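Local coordinates for putative cell adhesion protein (PDB 4H40) that is probably a fimbrillin-like subunit of a type of pilus found in the human microbiome, and may take part in cell adhesion, at residues 94-98 and 122-126; 25-29 and 294-298; 116-120 and 172-177; 73-77 and 89-94. All coordinates share one frame; numbering follows the deposited sequence.

How the contacts relate
From the N terminus, contact 2 opens first at 25-29 and closes last, at 294-298, so its long loop encloses the other three. Contact 4 closes early, pairing strands 74-79 and 88-94 as a hairpin; contact 1 opens at its end, sharing Val-94. Before contact 1 closes at 122-126, contact 3 has opened at 116-120; it closes at 172-177, so the two cross along the chain. Contacts 1, 3 and 4 touch one another, Ala-123 resting on Ala-75, Leu-126 on Leu-120 and Leu-174 on Leu-89. Contact 2 stands apart, its nearest atoms about 6 Å from contact 3, and ties an early loop to strand 296-305.

Contact 1. Residues 94-98 and 122-126; sequences VDDNG and PAKAL
The backbones of 94-98 and 122-126 are joined by a bond from Ala-125 N to Asp-96 O, 2.9 Å long and nearly straight (167° at the hydrogen). Lys-124 adds a CA-H...O contact to the same oxygen, and Gly-98 CA makes another with Ala-123 O. At position 125 alanine's short methyl suits the close approach to the Asp-96 carboxylate, its CB lying 3.5 Å from Asp-96 OD1. Both sides of the contact are turns. Residues Asp-95 to Gly-98 form a type I beta turn linking strands 88-94 and 100-102, while Ala-123 is the centre of an inverse gamma turn closed by Lys-124 N on Pro-122 O at 2.7 Å. Gly-98 ends the first turn at positive phi (87°), a conformation that favours glycine, with its CA close against Ala-123 O. Asp-95 OD1 accepts a weak bond from Asn-97 N and another from Ala-99 N, bracing the turn from within. Beside it the CG2 branch of Val-94 lies 3.9 Å from the CB of Ala-123. Lys-124 passes over Asn-97, its CG resting 3.6 Å from Asn-97 O. A bend at chi3 brings its CE to 3.9 Å from Asn-97 ND2; beyond it NZ forms a salt bridge with Glu-138 and a hydrogen bond to Asn-133 O.

Contact 2. Residues 25-29 and 294-298; sequences PSISP and GHSYN
The hydroxyls of Ser-26 and Ser-296 meet tip to tip, OG to OG at 2.7 Å, in a bond whose donor could be either one. Ser-26 reaches across because its OG stands opposite its own backbone N (chi1 180°), which carries the oxygen to the strand; serine suits both places, being small enough to fit between the two segments and able to donate or accept a hydrogen bond. Next to this bridge the backbones are joined twice. Ile-27 N donates to Gly-294 O at 3.2 Å, and Ser-296 N to Ile-27 O at 2.8 Å. Ile-27 is thus held through both its N and its O, forming a single beta bridge with His-295, and Gly-294 takes a positive phi that favours glycine. The loop 25-29, which follows strand 23-24, is in this way fastened to the start of strand 296-305. That strand runs parallel to strand 177-190, in keeping with the beta-rich architecture of a family placed in the transthyretin clan. The imidazole of His-295 turns its edge to Ile-27 O, with CD2 at 3.6 Å, while its ND1 bonds to Thr-292 OG1. Farther out, Pro-29 crosses Tyr-297 obliquely, its CG 3.4 Å from CE2, and its CD lies 3.3 Å from Ser-296 O. Proline's rigid ring offers this aromatic neighbour a compact apolar surface; the phenol OH itself accepts the backbone N-H of Thr-292.

Contact 3. Residues 116-120 and 172-177; sequences YFRIL and LYLPPI
Phe-117 lies with one ring face under Leu-172, whose CD1 stands 4.0 Å from the ring centroid and 26° off the normal. This is a CH-pi contact, displaced toward the CE1 side of the ring, and the two side chains slide past each other in opposite directions. Leu-174 uses one branch twice: its CD2 is 3.6 Å from Phe-117 CE2 and 3.8 Å from Ile-119 CD1. That same Ile-119 methyl sits at the edge of the phenyl ring, in its plane. Pro-175 adds a further contact, its CD 3.8 Å from Phe-117 CE2. Farther along, Ile-119 and Ile-177 meet at about a right angle. With CG1 of Ile-177 set between backbone N and carbonyl carbon (chi1 57°), CG2 is the branch turned to Ile-119, 3.8 Å from its CB. Strand 113-121 and the segment leaving strand 169-173 are therefore held together by side chains, with Leu-59 and Val-155 from neighbouring strands packing on the same cluster. Branched aliphatic residues suit it because their methyls fit round a flat ring, and the lack of any polar pairing between these two segments is consistent with cohesion by dispersion and the hydrophobic effect.

Contact 4. Residues 73-77 and 89-94; sequences SKAYL and LYPCEV
The ring of Tyr-76 rests on the backbone of Leu-89 to Pro-91; CD2 is 3.6 Å from Pro-91 N and CE2 is 3.8 Å from Pro-91 CG. The CB of Leu-89 packs on the same CD2, and the compact, puckered ring of Pro-91 gives the tyrosine a second apolar neighbour. Tyr-90 instead turns its ring edge to Leu-77 O, with CD1 at 3.6 Å. Farther along the strand, Cys-92 lays its sulfur against the Tyr-76 to Leu-77 backbone, since SG is set between N and carbonyl carbon (chi1 68°); it lies 3.6 Å from Leu-77 N, near Ala-75 CB and Leu-77 CB. Small Ala-75 also admits the CG2 branch of Val-94, at 3.7 Å. Lys-74 NZ and Glu-93 OE2 make a long salt bridge at 4.0 Å, the lysine being bonded as well to Thr-106 O. The register rests on Leu-77 and Tyr-90, which exchange N-H...O bonds both ways, 2.7 Å from Leu-77 N to Tyr-90 O; Cys-92 N to Ala-75 O is one further bond. Tyr-76 faces Pro-91 as a non-hydrogen-bonded pair, a place that suits proline, which has no N-H to give. Such pairing of strands 74-79 and 88-94 is that of an antiparallel beta hairpin, extended by strand 56-62, which hydrogen-bonds to the other edge of strand 74-79, while 100-102 pairs with 88-94.

Contact 1. Residues 94-98 and 122-126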
# COMPACT_ATOMS: atom_id res chain seq x y z
N VAL B 94 -12.45 24.01 -33.70
CA VAL B 94 -11.78 23.95 -32.40
C VAL B 94 -10.39 24.59 -32.43
O VAL B 94 -9.82 24.82 -33.51
CB VAL B 94 -11.69 22.50 -31.84
CG1 VAL B 94 -13.07 21.96 -31.46
CG2 VAL B 94 -10.96 21.56 -32.80
N ASP B 95 -9.85 24.86 -31.22
CA ASP B 95 -8.49 25.33 -31.03
C ASP B 95 -7.56 24.09 -31.03
O ASP B 95 -8.05 22.96 -31.13
CB ASP B 95 -8.37 26.18 -29.73
CG ASP B 95 -8.58 25.48 -28.38
OD1 ASP B 95 -8.75 24.24 -28.36
OD2 ASP B 95 -8.56 26.18 -27.34
N ASP B 96 -6.24 24.28 -30.88
CA ASP B 96 -5.30 23.16 -30.90
C ASP B 96 -5.50 22.20 -29.70
O ASP B 96 -5.07 21.04 -29.78
CB ASP B 96 -3.84 23.66 -30.98
CG ASP B 96 -3.43 24.20 -32.34
OD1 ASP B 96 -4.28 24.20 -33.28
OD2 ASP B 96 -2.25 24.59 -32.49
N ASN B 97 -6.21 22.63 -28.65
CA ASN B 97 -6.48 21.81 -27.47
C ASN B 97 -7.82 21.09 -27.55
O ASN B 97 -8.16 20.33 -26.64
CB ASN B 97 -6.40 22.67 -26.21
CG ASN B 97 -4.99 23.13 -25.91
OD1 ASN B 97 -4.71 24.34 -25.85
ND2 ASN B 97 -4.06 22.19 -25.76
N GLY B 98 -8.57 21.31 -28.63
CA GLY B 98 -9.86 20.68 -28.86
C GLY B 98 -11.08 21.37 -28.29
O GLY B 98 -12.16 20.79 -28.28
N PRO B 122 -10.17 14.85 -26.38
CA PRO B 122 -10.61 16.04 -27.15
C PRO B 122 -10.05 16.13 -28.57
O PRO B 122 -9.05 15.48 -28.89
CB PRO B 122 -10.09 17.21 -26.30
CG PRO B 122 -9.96 16.66 -24.92
CD PRO B 122 -9.47 15.26 -25.15
N ALA B 123 -10.70 16.96 -29.43
CA ALA B 123 -10.31 17.16 -30.83
C ALA B 123 -9.01 17.98 -30.93
O ALA B 123 -8.97 19.02 -31.60
CB ALA B 123 -11.44 17.84 -31.60
N LYS B 124 -7.95 17.48 -30.26
CA LYS B 124 -6.62 18.11 -30.23
C LYS B 124 -6.00 18.12 -31.62
O LYS B 124 -6.28 17.23 -32.43
CB LYS B 124 -5.69 17.41 -29.22
CG LYS B 124 -6.06 17.64 -27.77
CD LYS B 124 -4.94 17.18 -26.83
CE LYS B 124 -4.55 18.30 -25.90
NZ LYS B 124 -3.19 18.08 -25.34
N ALA B 125 -5.16 19.13 -31.91
CA ALA B 125 -4.48 19.26 -33.20
C ALA B 125 -3.33 18.25 -33.33
O ALA B 125 -2.64 17.94 -32.36
CB ALA B 125 -3.96 20.67 -33.36
N LEU B 126 -3.14 17.73 -34.55
CA LEU B 126 -2.08 16.77 -34.83
C LEU B 126 -0.75 17.50 -34.92
O LEU B 126 -0.68 18.59 -35.49
CB LEU B 126 -2.33 15.98 -36.12
CG LEU B 126 -3.62 15.16 -36.18
CD1 LEU B 126 -4.00 14.87 -37.60
CD2 LEU B 126 -3.51 13.89 -35.37

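Contact 2. Residues 25-29 and 294-298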
# COMPACT_ATOMS: atom_id res chain seq x y z
N PRO B 25 -14.73 3.28 -20.48
CA PRO B 25 -14.19 4.10 -19.39
C PRO B 25 -13.03 3.43 -18.67
O PRO B 25 -12.85 2.21 -18.73
CB PRO B 25 -15.39 4.26 -18.45
CG PRO B 25 -16.17 3.01 -18.68
CD PRO B 25 -16.04 2.69 -20.11
N SER B 26 -12.25 4.23 -17.97
CA SER B 26 -11.13 3.77 -17.17
C SER B 26 -11.60 2.82 -16.04
O SER B 26 -12.64 3.09 -15.43
CB SER B 26 -10.44 5.00 -16.59
OG SER B 26 -9.33 4.59 -15.80
N ILE B 27 -10.86 1.70 -15.80
CA ILE B 27 -11.18 0.71 -14.75
C ILE B 27 -9.95 0.44 -13.87
O ILE B 27 -8.84 0.84 -14.21
CB ILE B 27 -11.75 -0.62 -15.31
CG1 ILE B 27 -10.78 -1.32 -16.29
CG2 ILE B 27 -13.17 -0.49 -15.87
CD1 ILE B 27 -10.56 -2.82 -15.97
N SER B 28 -10.14 -0.25 -12.76
CA SER B 28 -9.02 -0.58 -11.89
C SER B 28 -8.16 -1.68 -12.50
O SER B 28 -8.71 -2.55 -13.19
CB SER B 28 -9.51 -1.00 -10.51
OG SER B 28 -10.00 0.12 -9.80
N PRO B 29 -6.84 -1.74 -12.19
CA PRO B 29 -6.02 -2.85 -12.71
C PRO B 29 -6.48 -4.23 -12.23
O PRO B 29 -7.25 -4.39 -11.27
CB PRO B 29 -4.62 -2.53 -12.18
CG PRO B 29 -4.65 -1.11 -11.85
CD PRO B 29 -6.02 -0.82 -11.38
N GLY B 294 -5.61 3.44 -19.68
CA GLY B 294 -6.96 2.91 -19.48
C GLY B 294 -7.26 2.43 -18.07
O GLY B 294 -8.35 1.90 -17.85
N HIS B 295 -6.32 2.62 -17.11
CA HIS B 295 -6.52 2.18 -15.72
C HIS B 295 -6.59 3.32 -14.73
O HIS B 295 -6.02 4.38 -14.95
CB HIS B 295 -5.42 1.23 -15.29
CG HIS B 295 -5.46 -0.07 -16.04
ND1 HIS B 295 -4.42 -0.45 -16.86
CD2 HIS B 295 -6.43 -1.01 -16.09
CE1 HIS B 295 -4.78 -1.62 -17.36
NE2 HIS B 295 -5.98 -1.99 -16.94
N SER B 296 -7.34 3.08 -13.63
CA SER B 296 -7.55 4.01 -12.52
C SER B 296 -6.80 3.53 -11.30
O SER B 296 -6.87 2.36 -10.95
CB SER B 296 -9.02 4.14 -12.17
OG SER B 296 -9.76 4.84 -13.16
N TYR B 297 -6.09 4.45 -10.66
CA TYR B 297 -5.32 4.18 -9.47
C TYR B 297 -5.98 5.04 -8.41
O TYR B 297 -5.75 6.25 -8.34
CB TYR B 297 -3.81 4.45 -9.72
CG TYR B 297 -3.30 3.59 -10.87
CD1 TYR B 297 -3.43 4.01 -12.19
CD2 TYR B 297 -2.83 2.30 -10.64
CE1 TYR B 297 -3.07 3.19 -13.25
CE2 TYR B 297 -2.45 1.48 -11.69
CZ TYR B 297 -2.62 1.91 -13.00
OH TYR B 297 -2.23 1.09 -14.04
N ASN B 298 -6.99 4.44 -7.76
CA ASN B 298 -7.87 5.03 -6.75
C ASN B 298 -7.34 4.88 -5.34
O ASN B 298 -6.93 3.80 -4.97
CB ASN B 298 -9.23 4.37 -6.82
CG ASN B 298 -9.77 4.38 -8.21
OD1 ASN B 298 -9.63 5.37 -8.93
ND2 ASN B 298 -10.38 3.27 -8.61

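Contact 3. Residues 116-120 and 172-177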
# COMPACT_ATOMS: atom_id res chain seq x y z
N TYR B 116 -8.80 5.04 -44.25
CA TYR B 116 -8.60 4.62 -42.87
C TYR B 116 -8.94 5.79 -42.00
O TYR B 116 -8.72 6.93 -42.42
CB TYR B 116 -7.15 4.18 -42.62
CG TYR B 116 -6.82 2.81 -43.18
CD1 TYR B 116 -7.16 1.66 -42.48
CD2 TYR B 116 -6.13 2.67 -44.37
CE1 TYR B 116 -6.85 0.39 -42.98
CE2 TYR B 116 -5.79 1.42 -44.87
CZ TYR B 116 -6.16 0.28 -44.17
OH TYR B 116 -5.84 -0.97 -44.66
N PHE B 117 -9.50 5.57 -40.82
CA PHE B 117 -9.80 6.71 -39.97
C PHE B 117 -9.53 6.39 -38.50
O PHE B 117 -9.72 5.26 -38.04
CB PHE B 117 -11.24 7.27 -40.19
CG PHE B 117 -12.38 6.35 -39.85
CD1 PHE B 117 -12.87 5.45 -40.80
CD2 PHE B 117 -13.00 6.39 -38.60
CE1 PHE B 117 -13.92 4.57 -40.48
CE2 PHE B 117 -14.05 5.51 -38.28
CZ PHE B 117 -14.51 4.61 -39.23
N ARG B 118 -9.02 7.40 -37.80
CA ARG B 118 -8.72 7.36 -36.37
C ARG B 118 -9.48 8.48 -35.68
O ARG B 118 -9.88 9.45 -36.33
CB ARG B 118 -7.20 7.48 -36.10
CG ARG B 118 -6.38 6.41 -36.78
CD ARG B 118 -5.07 6.19 -36.07
NE ARG B 118 -4.76 4.76 -36.08
CZ ARG B 118 -4.43 4.05 -35.02
NH1 ARG B 118 -4.29 4.63 -33.84
NH2 ARG B 118 -4.21 2.76 -35.13
N ILE B 119 -9.72 8.31 -34.37
CA ILE B 119 -10.45 9.27 -33.55
C ILE B 119 -9.61 9.66 -32.37
O ILE B 119 -8.87 8.83 -31.83
CB ILE B 119 -11.85 8.73 -33.05
CG1 ILE B 119 -12.58 7.78 -34.03
CG2 ILE B 119 -12.75 9.85 -32.49
CD1 ILE B 119 -13.05 8.37 -35.28
N LEU B 120 -9.77 10.91 -31.95
CA LEU B 120 -9.16 11.54 -30.78
C LEU B 120 -10.22 12.33 -30.06
O LEU B 120 -11.07 12.95 -30.72
CB LEU B 120 -8.00 12.47 -31.17
CG LEU B 120 -6.81 11.85 -31.86
CD1 LEU B 120 -6.16 12.85 -32.73
CD2 LEU B 120 -5.80 11.30 -30.88
N LEU B 172 -21.05 7.12 -41.34
CA LEU B 172 -19.76 6.62 -40.86
C LEU B 172 -19.93 6.13 -39.43
O LEU B 172 -20.05 6.94 -38.51
CB LEU B 172 -18.70 7.72 -40.96
CG LEU B 172 -17.27 7.36 -40.57
CD1 LEU B 172 -16.56 6.69 -41.69
CD2 LEU B 172 -16.51 8.60 -40.21
N TYR B 173 -20.00 4.81 -39.24
CA TYR B 173 -20.15 4.24 -37.90
C TYR B 173 -18.78 4.18 -37.21
O TYR B 173 -17.86 3.49 -37.67
CB TYR B 173 -20.84 2.86 -37.97
CG TYR B 173 -22.31 2.95 -38.35
CD1 TYR B 173 -23.28 3.25 -37.41
CD2 TYR B 173 -22.71 2.74 -39.67
CE1 TYR B 173 -24.63 3.34 -37.76
CE2 TYR B 173 -24.06 2.82 -40.03
CZ TYR B 173 -25.02 3.13 -39.07
OH TYR B 173 -26.36 3.22 -39.41
N LEU B 174 -18.64 4.97 -36.13
CA LEU B 174 -17.40 5.08 -35.39
C LEU B 174 -17.24 3.95 -34.42
O LEU B 174 -18.21 3.62 -33.72
CB LEU B 174 -17.28 6.41 -34.64
CG LEU B 174 -17.33 7.71 -35.43
CD1 LEU B 174 -16.83 8.82 -34.59
CD2 LEU B 174 -16.49 7.65 -36.67
N PRO B 175 -16.03 3.36 -34.32
CA PRO B 175 -15.82 2.34 -33.29
C PRO B 175 -15.69 2.99 -31.90
O PRO B 175 -15.44 4.21 -31.82
CB PRO B 175 -14.52 1.65 -33.73
CG PRO B 175 -14.06 2.37 -34.99
CD PRO B 175 -14.78 3.66 -35.04
N PRO B 176 -15.90 2.27 -30.77
CA PRO B 176 -15.70 2.93 -29.47
C PRO B 176 -14.22 3.32 -29.29
O PRO B 176 -13.34 2.77 -29.95
CB PRO B 176 -16.16 1.88 -28.46
CG PRO B 176 -16.06 0.57 -29.16
CD PRO B 176 -16.23 0.84 -30.63
N ILE B 177 -13.96 4.34 -28.44
CA ILE B 177 -12.61 4.82 -28.16
C ILE B 177 -12.27 4.48 -26.69
O ILE B 177 -13.13 4.10 -25.92
CB ILE B 177 -12.41 6.31 -28.57
CG1 ILE B 177 -13.42 7.26 -27.87
CG2 ILE B 177 -12.43 6.46 -30.10
CD1 ILE B 177 -13.37 8.78 -28.34

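Contact 4. Residues 73-77 and 89-94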
# COMPACT_ATOMS: atom_id res chain seq x y z
N SER B 73 -9.57 16.37 -42.39
CA SER B 73 -9.52 16.45 -40.93
C SER B 73 -10.74 17.27 -40.45
O SER B 73 -10.96 18.38 -40.95
CB SER B 73 -8.20 17.06 -40.47
OG SER B 73 -7.88 16.64 -39.16
N LYS B 74 -11.56 16.68 -39.55
CA LYS B 74 -12.80 17.32 -39.07
C LYS B 74 -13.00 17.12 -37.58
O LYS B 74 -12.72 16.04 -37.06
CB LYS B 74 -14.03 16.78 -39.84
CG LYS B 74 -15.32 17.60 -39.70
CD LYS B 74 -15.46 18.68 -40.77
CE LYS B 74 -15.35 20.06 -40.18
NZ LYS B 74 -15.52 21.10 -41.22
N ALA B 75 -13.54 18.15 -36.91
CA ALA B 75 -13.85 18.16 -35.48
C ALA B 75 -15.37 18.18 -35.27
O ALA B 75 -16.09 18.81 -36.04
CB ALA B 75 -13.22 19.37 -34.83
N TYR B 76 -15.85 17.48 -34.23
CA TYR B 76 -17.28 17.40 -33.94
C TYR B 76 -17.59 17.69 -32.48
O TYR B 76 -16.76 17.41 -31.63
CB TYR B 76 -17.84 16.02 -34.30
CG TYR B 76 -17.84 15.75 -35.79
CD1 TYR B 76 -16.72 15.21 -36.41
CD2 TYR B 76 -18.96 16.01 -36.56
CE1 TYR B 76 -16.71 14.95 -37.79
CE2 TYR B 76 -18.96 15.77 -37.94
CZ TYR B 76 -17.83 15.24 -38.55
OH TYR B 76 -17.81 14.94 -39.89
N LEU B 77 -18.79 18.26 -32.20
CA LEU B 77 -19.25 18.52 -30.84
C LEU B 77 -20.29 17.47 -30.48
O LEU B 77 -21.17 17.15 -31.29
CB LEU B 77 -19.80 19.95 -30.68
CG LEU B 77 -20.29 20.34 -29.28
CD1 LEU B 77 -19.14 20.53 -28.31
CD2 LEU B 77 -21.11 21.57 -29.32
N LEU B 89 -23.42 13.97 -33.25
CA LEU B 89 -22.15 14.65 -33.58
C LEU B 89 -22.35 15.83 -34.54
O LEU B 89 -22.80 15.66 -35.69
CB LEU B 89 -21.13 13.65 -34.17
CG LEU B 89 -20.76 12.47 -33.27
CD1 LEU B 89 -20.07 11.37 -34.07
CD2 LEU B 89 -19.87 12.89 -32.14
N TYR B 90 -22.02 17.05 -34.06
CA TYR B 90 -22.20 18.29 -34.80
C TYR B 90 -20.89 18.88 -35.27
O TYR B 90 -20.04 19.20 -34.43
CB TYR B 90 -22.96 19.32 -33.95
CG TYR B 90 -24.32 18.86 -33.51
CD1 TYR B 90 -24.50 18.17 -32.32
CD2 TYR B 90 -25.46 19.14 -34.28
CE1 TYR B 90 -25.76 17.73 -31.91
CE2 TYR B 90 -26.73 18.71 -33.88
CZ TYR B 90 -26.87 18.01 -32.70
OH TYR B 90 -28.12 17.60 -32.30
N PRO B 91 -20.72 19.12 -36.58
CA PRO B 91 -19.47 19.74 -37.06
C PRO B 91 -19.17 21.04 -36.31
O PRO B 91 -20.08 21.84 -36.07
CB PRO B 91 -19.73 19.98 -38.55
CG PRO B 91 -20.76 18.99 -38.92
CD PRO B 91 -21.63 18.83 -37.71
N CYS B 92 -17.93 21.21 -35.89
CA CYS B 92 -17.53 22.41 -35.16
C CYS B 92 -16.10 22.81 -35.53
O CYS B 92 -15.43 22.12 -36.30
CB CYS B 92 -17.69 22.20 -33.65
SG CYS B 92 -16.54 21.00 -32.92
N GLU B 93 -15.66 23.96 -35.01
CA GLU B 93 -14.31 24.49 -35.19
C GLU B 93 -13.67 24.55 -33.82
O GLU B 93 -14.31 25.00 -32.86
CB GLU B 93 -14.33 25.85 -35.89
CG GLU B 93 -14.72 25.78 -37.36
CD GLU B 93 -13.82 24.97 -38.27
OE1 GLU B 93 -12.58 24.98 -38.08
OE2 GLU B 93 -14.36 24.34 -39.21
N VAL B 94 -12.45 24.01 -33.70
CA VAL B 94 -11.78 23.95 -32.40
C VAL B 94 -10.39 24.59 -32.43
O VAL B 94 -9.82 24.82 -33.51
CB VAL B 94 -11.69 22.50 -31.84
CG1 VAL B 94 -13.07 21.96 -31.46
CG2 VAL B 94 -10.96 21.56 -32.80